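Local coordinates for Ketoacyl_synth_N domain-containing protein (PDB 6SMO) that belongs to the ketoacyl synthase family, probably acts as a 3-oxoacyl-[acyl-carrier-protein] synthase, and binds a long polyketone aldehyde, at residues Arg2-Val7 with Leu241-Gly246; Val6-Gly11 with Phe224-Glu229. All coordinates share one frame; numbering follows the deposited sequence.

How the interactions relate
Strand 5-13, the first of the chain, lies between strands 218-229 and 242-251 and pairs antiparallel with both. Interaction 2 (6-11 with 224-229) closes a loop of about 210 residues rich in helix. Interaction 1 (2-7 with 241-246) closes a slightly longer one that encloses the first, the chain having passed through helix 230-235 in between. V6 and V7 serve both contacts: the backbone N and O of V6 bond to E228, those of V7 to C242 and L241. The two contacts also touch through side chains, V5 and L244 on L227, and L241 on V10. Together they fasten the N-terminal strand into the middle of the sheet.

Interaction 1. Residues Arg2-Val7 with Leu241-Gly246; sequences RKRVVV and LCELTG
V6 faces E243 as an antiparallel non-hydrogen-bonded pair, while the short strands 5-7 and 242-246 run at 137° to each other, a marked twist away from strict antiparallel. V7 donates from its N to C242 O (2.9 Å) and accepts at its O from L241 N (2.9 Å). Because L241 and C242 both stand opposite the single residue V7, this end of the pairing is a classic beta bulge. At the other end L244 N bonds to V5 O.

The charged contact joins R4, just ahead of strand 5-7, to E243. E243 has CG anti to its backbone N (chi1 -171°) and a chain extended from there, which carries its carboxylate to R4. The arginine, bent at chi3, grips it side-on with two nitrogens: NE meets E243 OE2 at 2.8 Å, and NH1 meets E243 OE1 at 3.3 Å. Both acceptors are met on the syn side, with the carboxylate plane turned 36° from the guanidinium. Beneath the salt bridge V6 CG1 packs on E243 CG (3.8 Å). Water 2 takes the N-H of V5 and sits 2.7 Å from L244 O, near E243 OE2 as well, bridging the strands where they diverge. On the opposite face of the sheet, V7 CG2 rests against C242 SG at 3.7 Å.

R230 brings a second guanidinium close to that of R4, a repulsion the carboxylate of E243 may temper. Two helices cover the face of V5, V7, C242 and L244, 161-175 on V5 and L244, 319-329 on V7 and C242, consistent with the layered thiolase fold. From the neighbouring strand 362-369, F368 touches V7, C242 and L244.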
loop_
_atom_site.group_PDB
_atom_site.type_symbol
_atom_site.label_atom_id
_atom_site.label_comp_id
_atom_site.label_asym_id
_atom_site.label_seq_id
_atom_site.Cartn_x
_atom_site.Cartn_y
_atom_site.Cartn_z
ATOM N N ARG C 2 -14.240 0.170 23.165
ATOM C CA ARG C 2 -13.298 -0.969 22.924
ATOM C C ARG C 2 -14.087 -2.278 22.789
ATOM O O ARG C 2 -15.046 -2.475 23.562
ATOM C CB ARG C 2 -12.271 -1.087 24.055
ATOM C CG ARG C 2 -11.016 -0.251 23.854
ATOM C CD ARG C 2 -10.131 -0.253 25.087
ATOM N NE ARG C 2 -8.728 -0.015 24.772
ATOM C CZ ARG C 2 -7.855 -0.945 24.383
ATOM N NH1 ARG C 2 -6.602 -0.603 24.128
ATOM N NH2 ARG C 2 -8.225 -2.208 24.247
ATOM N N LYS C 3 -13.680 -3.131 21.844
ATOM C CA LYS C 3 -14.269 -4.472 21.579
ATOM C C LYS C 3 -13.173 -5.532 21.731
ATOM O O LYS C 3 -12.032 -5.270 21.301
ATOM C CB LYS C 3 -14.872 -4.534 20.172
ATOM C CG LYS C 3 -16.032 -3.583 19.913
ATOM C CD LYS C 3 -17.365 -4.103 20.406
ATOM C CE LYS C 3 -18.518 -3.185 20.061
ATOM N NZ LYS C 3 -19.823 -3.787 20.420
ATOM N N ARG C 4 -13.513 -6.681 22.320
ATOM C CA ARG C 4 -12.585 -7.827 22.515
ATOM C C ARG C 4 -12.416 -8.554 21.175
ATOM O O ARG C 4 -13.442 -8.852 20.531
ATOM C CB ARG C 4 -13.108 -8.753 23.619
ATOM C CG ARG C 4 -13.151 -8.102 24.995
ATOM C CD ARG C 4 -13.834 -8.970 26.035
ATOM N NE ARG C 4 -13.017 -10.104 26.445
ATOM C CZ ARG C 4 -13.390 -11.036 27.322
ATOM N NH1 ARG C 4 -12.563 -12.024 27.624
ATOM N NH2 ARG C 4 -14.582 -10.983 27.892
ATOM N N VAL C 5 -11.166 -8.805 20.774
ATOM C CA VAL C 5 -10.785 -9.451 19.481
ATOM C C VAL C 5 -10.257 -10.858 19.783
ATOM O O VAL C 5 -9.451 -10.993 20.727
ATOM C CB VAL C 5 -9.739 -8.610 18.724
ATOM C CG1 VAL C 5 -9.452 -9.171 17.338
ATOM C CG2 VAL C 5 -10.148 -7.148 18.630
ATOM N N VAL C 6 -10.685 -11.854 19.001
ATOM C CA VAL C 6 -10.331 -13.295 19.190
ATOM C C VAL C 6 -9.925 -13.902 17.843
ATOM O O VAL C 6 -10.475 -13.478 16.807
ATOM C CB VAL C 6 -11.489 -14.082 19.836
ATOM C CG1 VAL C 6 -11.660 -13.727 21.305
ATOM C CG2 VAL C 6 -12.802 -13.906 19.087
ATOM N N VAL C 7 -8.996 -14.863 17.874
ATOM C CA VAL C 7 -8.523 -15.649 16.693
ATOM C C VAL C 7 -9.414 -16.891 16.574
ATOM O O VAL C 7 -9.471 -17.663 17.552
ATOM C CB VAL C 7 -7.037 -16.036 16.829
ATOM C CG1 VAL C 7 -6.512 -16.728 15.579
ATOM C CG2 VAL C 7 -6.163 -14.840 17.180
ATOM N N LEU C 241 -9.666 -20.092 19.120
ATOM C CA LEU C 241 -8.286 -20.572 19.405
ATOM C C LEU C 241 -7.735 -19.833 20.630
ATOM O O LEU C 241 -7.316 -20.509 21.591
ATOM C CB LEU C 241 -7.387 -20.347 18.185
ATOM C CG LEU C 241 -7.415 -21.451 17.130
ATOM C CD1 LEU C 241 -8.741 -21.466 16.388
ATOM C CD2 LEU C 241 -6.260 -21.292 16.152
ATOM N N CYS C 242 -7.736 -18.497 20.582
ATOM C CA CYS C 242 -7.177 -17.605 21.632
ATOM C C CYS C 242 -7.749 -16.190 21.480
ATOM O O CYS C 242 -8.467 -15.944 20.490
ATOM C CB CYS C 242 -5.655 -17.568 21.556
ATOM S SG CYS C 242 -5.026 -16.901 19.994
ATOM N N GLU C 243 -7.437 -15.308 22.435
ATOM C CA GLU C 243 -7.847 -13.879 22.452
ATOM C C GLU C 243 -6.601 -13.001 22.279
ATOM O O GLU C 243 -5.614 -13.242 22.999
ATOM C CB GLU C 243 -8.561 -13.552 23.766
ATOM C CG GLU C 243 -9.208 -12.177 23.784
ATOM C CD GLU C 243 -9.925 -11.815 25.074
ATOM O OE1 GLU C 243 -9.746 -12.535 26.078
ATOM O OE2 GLU C 243 -10.663 -10.810 25.072
ATOM N N LEU C 244 -6.648 -12.031 21.358
ATOM C CA LEU C 244 -5.596 -10.990 21.196
ATOM C C LEU C 244 -5.824 -9.910 22.259
ATOM O O LEU C 244 -6.807 -9.152 22.134
ATOM C CB LEU C 244 -5.645 -10.411 19.778
ATOM C CG LEU C 244 -4.397 -9.639 19.344
ATOM C CD1 LEU C 244 -4.171 -9.766 17.846
ATOM C CD2 LEU C 244 -4.480 -8.173 19.746
ATOM N N THR C 245 -4.948 -9.859 23.267
ATOM C CA THR C 245 -5.114 -9.056 24.509
ATOM C C THR C 245 -4.393 -7.708 24.389
ATOM O O THR C 245 -4.898 -6.731 24.975
ATOM C CB THR C 245 -4.633 -9.848 25.732
ATOM O OG1 THR C 245 -3.445 -10.553 25.370
ATOM C CG2 THR C 245 -5.672 -10.828 26.235
ATOM N N GLY C 246 -3.267 -7.651 23.667
ATOM C CA GLY C 246 -2.421 -6.443 23.577
ATOM C C GLY C 246 -1.622 -6.374 22.286
ATOM O O GLY C 246 -1.320 -7.440 21.712
HETATM O O HOH W 1 -5.144 -3.608 23.571
HETATM O O HOH W 2 -9.384 -8.922 23.016
#

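Interaction 2. Residues Val6-Gly11 with Phe224-Glu229; sequences VVTGVG and FLVLEE
T8 OG1 stands between two acceptors of the facing strand, V226 O at 2.9 Å and E228 OE2 at 2.7 Å. Both lie within reach of its single proton, and the geometry does not settle which is bonded. The torsion of T8 (chi1 48°) sets OG1 between its backbone N and carbonyl carbon, turned to the partner strand, while CG2 lies against the carboxylate of E228, whose side chain crosses T8 at about a right angle. V226 O also accepts T8 N.

On the other face, V7 splits its methyls between two leucines: CG1 meets L225 CD2 at 4.0 Å, and CG2 meets L227 CD1 at 3.8 Å. V10 CG1 joins them on L225.

These side chains hang on a nearly antiparallel ladder, its strands at 165°. V6 and E228 exchange a pair of bonds, V6 N to E228 O at 3.0 Å, and G11 and F224 do the same, F224 N to G11 O at 2.8 Å. Between them V226 N bonds to G9 O (2.7 Å). From V7-L227 to V10-L225 the 6-11 strand uses one residue more than its partner, with T8 and G9 both facing V226: a beta bulge, which turns T8 toward the other strand.

Farther out, R236 forms a salt bridge with E228 OE2 and H232 ND1 a hydrogen bond with OE1, positioning the carboxylate that meets T8. E229 is the N-cap of helix 230-235, bonding to Q231 N. That helix lies on V6, T8 and E228; helix 68-84 packs on T8, F224 and V226, and strand 180-187 continues the sheet beyond 224-229.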
loop_
_atom_site.group_PDB
_atom_site.type_symbol
_atom_site.label_atom_id
_atom_site.label_comp_id
_atom_site.label_asym_id
_atom_site.label_seq_id
_atom_site.Cartn_x
_atom_site.Cartn_y
_atom_site.Cartn_z
ATOM N N VAL C 6 -10.685 -11.854 19.001
ATOM C CA VAL C 6 -10.331 -13.295 19.190
ATOM C C VAL C 6 -9.925 -13.902 17.843
ATOM O O VAL C 6 -10.475 -13.478 16.807
ATOM C CB VAL C 6 -11.489 -14.082 19.836
ATOM C CG1 VAL C 6 -11.660 -13.727 21.305
ATOM C CG2 VAL C 6 -12.802 -13.906 19.087
ATOM N N VAL C 7 -8.996 -14.863 17.874
ATOM C CA VAL C 7 -8.523 -15.649 16.693
ATOM C C VAL C 7 -9.414 -16.891 16.574
ATOM O O VAL C 7 -9.471 -17.663 17.552
ATOM C CB VAL C 7 -7.037 -16.036 16.829
ATOM C CG1 VAL C 7 -6.512 -16.728 15.579
ATOM C CG2 VAL C 7 -6.163 -14.840 17.180
ATOM N N THR C 8 -10.084 -17.070 15.430
ATOM C CA THR C 8 -11.044 -18.178 15.165
ATOM C C THR C 8 -10.470 -19.175 14.148
ATOM O O THR C 8 -10.876 -20.352 14.203
ATOM C CB THR C 8 -12.403 -17.631 14.709
ATOM O OG1 THR C 8 -12.183 -16.665 13.680
ATOM C CG2 THR C 8 -13.185 -17.008 15.844
ATOM N N GLY C 9 -9.575 -18.732 13.258
ATOM C CA GLY C 9 -8.944 -19.585 12.232
ATOM C C GLY C 9 -7.544 -19.111 11.879
ATOM O O GLY C 9 -7.298 -17.891 11.950
ATOM N N VAL C 10 -6.660 -20.047 11.516
ATOM C CA VAL C 10 -5.248 -19.772 11.116
ATOM C C VAL C 10 -4.881 -20.667 9.925
ATOM O O VAL C 10 -5.332 -21.829 9.891
ATOM C CB VAL C 10 -4.269 -19.974 12.289
ATOM C CG1 VAL C 10 -4.434 -18.900 13.352
ATOM C CG2 VAL C 10 -4.382 -21.361 12.907
ATOM N N GLY C 11 -4.097 -20.123 8.991
ATOM C CA GLY C 11 -3.541 -20.838 7.827
ATOM C C GLY C 11 -2.167 -20.301 7.474
ATOM O O GLY C 11 -1.977 -19.072 7.557
ATOM N N PHE C 224 -1.532 -16.336 7.726
ATOM C CA PHE C 224 -2.744 -15.494 7.910
ATOM C C PHE C 224 -3.554 -15.994 9.111
ATOM O O PHE C 224 -3.545 -17.210 9.396
ATOM C CB PHE C 224 -3.588 -15.478 6.633
ATOM C CG PHE C 224 -3.192 -14.414 5.640
ATOM C CD1 PHE C 224 -2.176 -14.638 4.723
ATOM C CD2 PHE C 224 -3.831 -13.183 5.628
ATOM C CE1 PHE C 224 -1.811 -13.657 3.815
ATOM C CE2 PHE C 224 -3.465 -12.202 4.719
ATOM C CZ PHE C 224 -2.456 -12.440 3.814
ATOM N N LEU C 225 -4.228 -15.058 9.788
ATOM C CA LEU C 225 -5.149 -15.311 10.927
ATOM C C LEU C 225 -6.523 -14.725 10.587
ATOM O O LEU C 225 -6.567 -13.686 9.898
ATOM C CB LEU C 225 -4.582 -14.660 12.195
ATOM C CG LEU C 225 -3.225 -15.182 12.666
ATOM C CD1 LEU C 225 -2.084 -14.375 12.063
ATOM C CD2 LEU C 225 -3.136 -15.161 14.185
ATOM N N VAL C 226 -7.596 -15.374 11.049
ATOM C CA VAL C 226 -8.991 -14.849 10.989
ATOM C C VAL C 226 -9.316 -14.220 12.350
ATOM O O VAL C 226 -9.835 -14.938 13.228
ATOM C CB VAL C 226 -10.007 -15.944 10.608
ATOM C CG1 VAL C 226 -11.427 -15.401 10.527
ATOM C CG2 VAL C 226 -9.633 -16.633 9.306
ATOM N N LEU C 227 -8.983 -12.938 12.517
ATOM C CA LEU C 227 -9.390 -12.109 13.684
ATOM C C LEU C 227 -10.855 -11.699 13.500
ATOM O O LEU C 227 -11.219 -11.320 12.369
ATOM C CB LEU C 227 -8.480 -10.878 13.787
ATOM C CG LEU C 227 -7.285 -11.012 14.729
ATOM C CD1 LEU C 227 -6.454 -12.244 14.403
ATOM C CD2 LEU C 227 -6.423 -9.758 14.683
ATOM N N GLU C 228 -11.662 -11.789 14.560
ATOM C CA GLU C 228 -13.066 -11.296 14.559
ATOM C C GLU C 228 -13.503 -10.925 15.981
ATOM O O GLU C 228 -12.883 -11.409 16.949
ATOM C CB GLU C 228 -14.010 -12.323 13.931
ATOM C CG GLU C 228 -13.973 -13.694 14.582
ATOM C CD GLU C 228 -15.018 -14.651 14.035
ATOM O OE1 GLU C 228 -16.215 -14.442 14.316
ATOM O OE2 GLU C 228 -14.635 -15.593 13.313
ATOM N N GLU C 229 -14.543 -10.091 16.074
ATOM C CA GLU C 229 -15.115 -9.552 17.339
ATOM C C GLU C 229 -15.647 -10.719 18.181
ATOM O O GLU C 229 -16.210 -11.664 17.592
ATOM C CB GLU C 229 -16.198 -8.522 17.010
ATOM C CG GLU C 229 -16.592 -7.642 18.182
ATOM C CD GLU C 229 -17.820 -8.105 18.947
ATOM O OE1 GLU C 229 -17.748 -8.175 20.192
ATOM O OE2 GLU C 229 -18.848 -8.385 18.297
#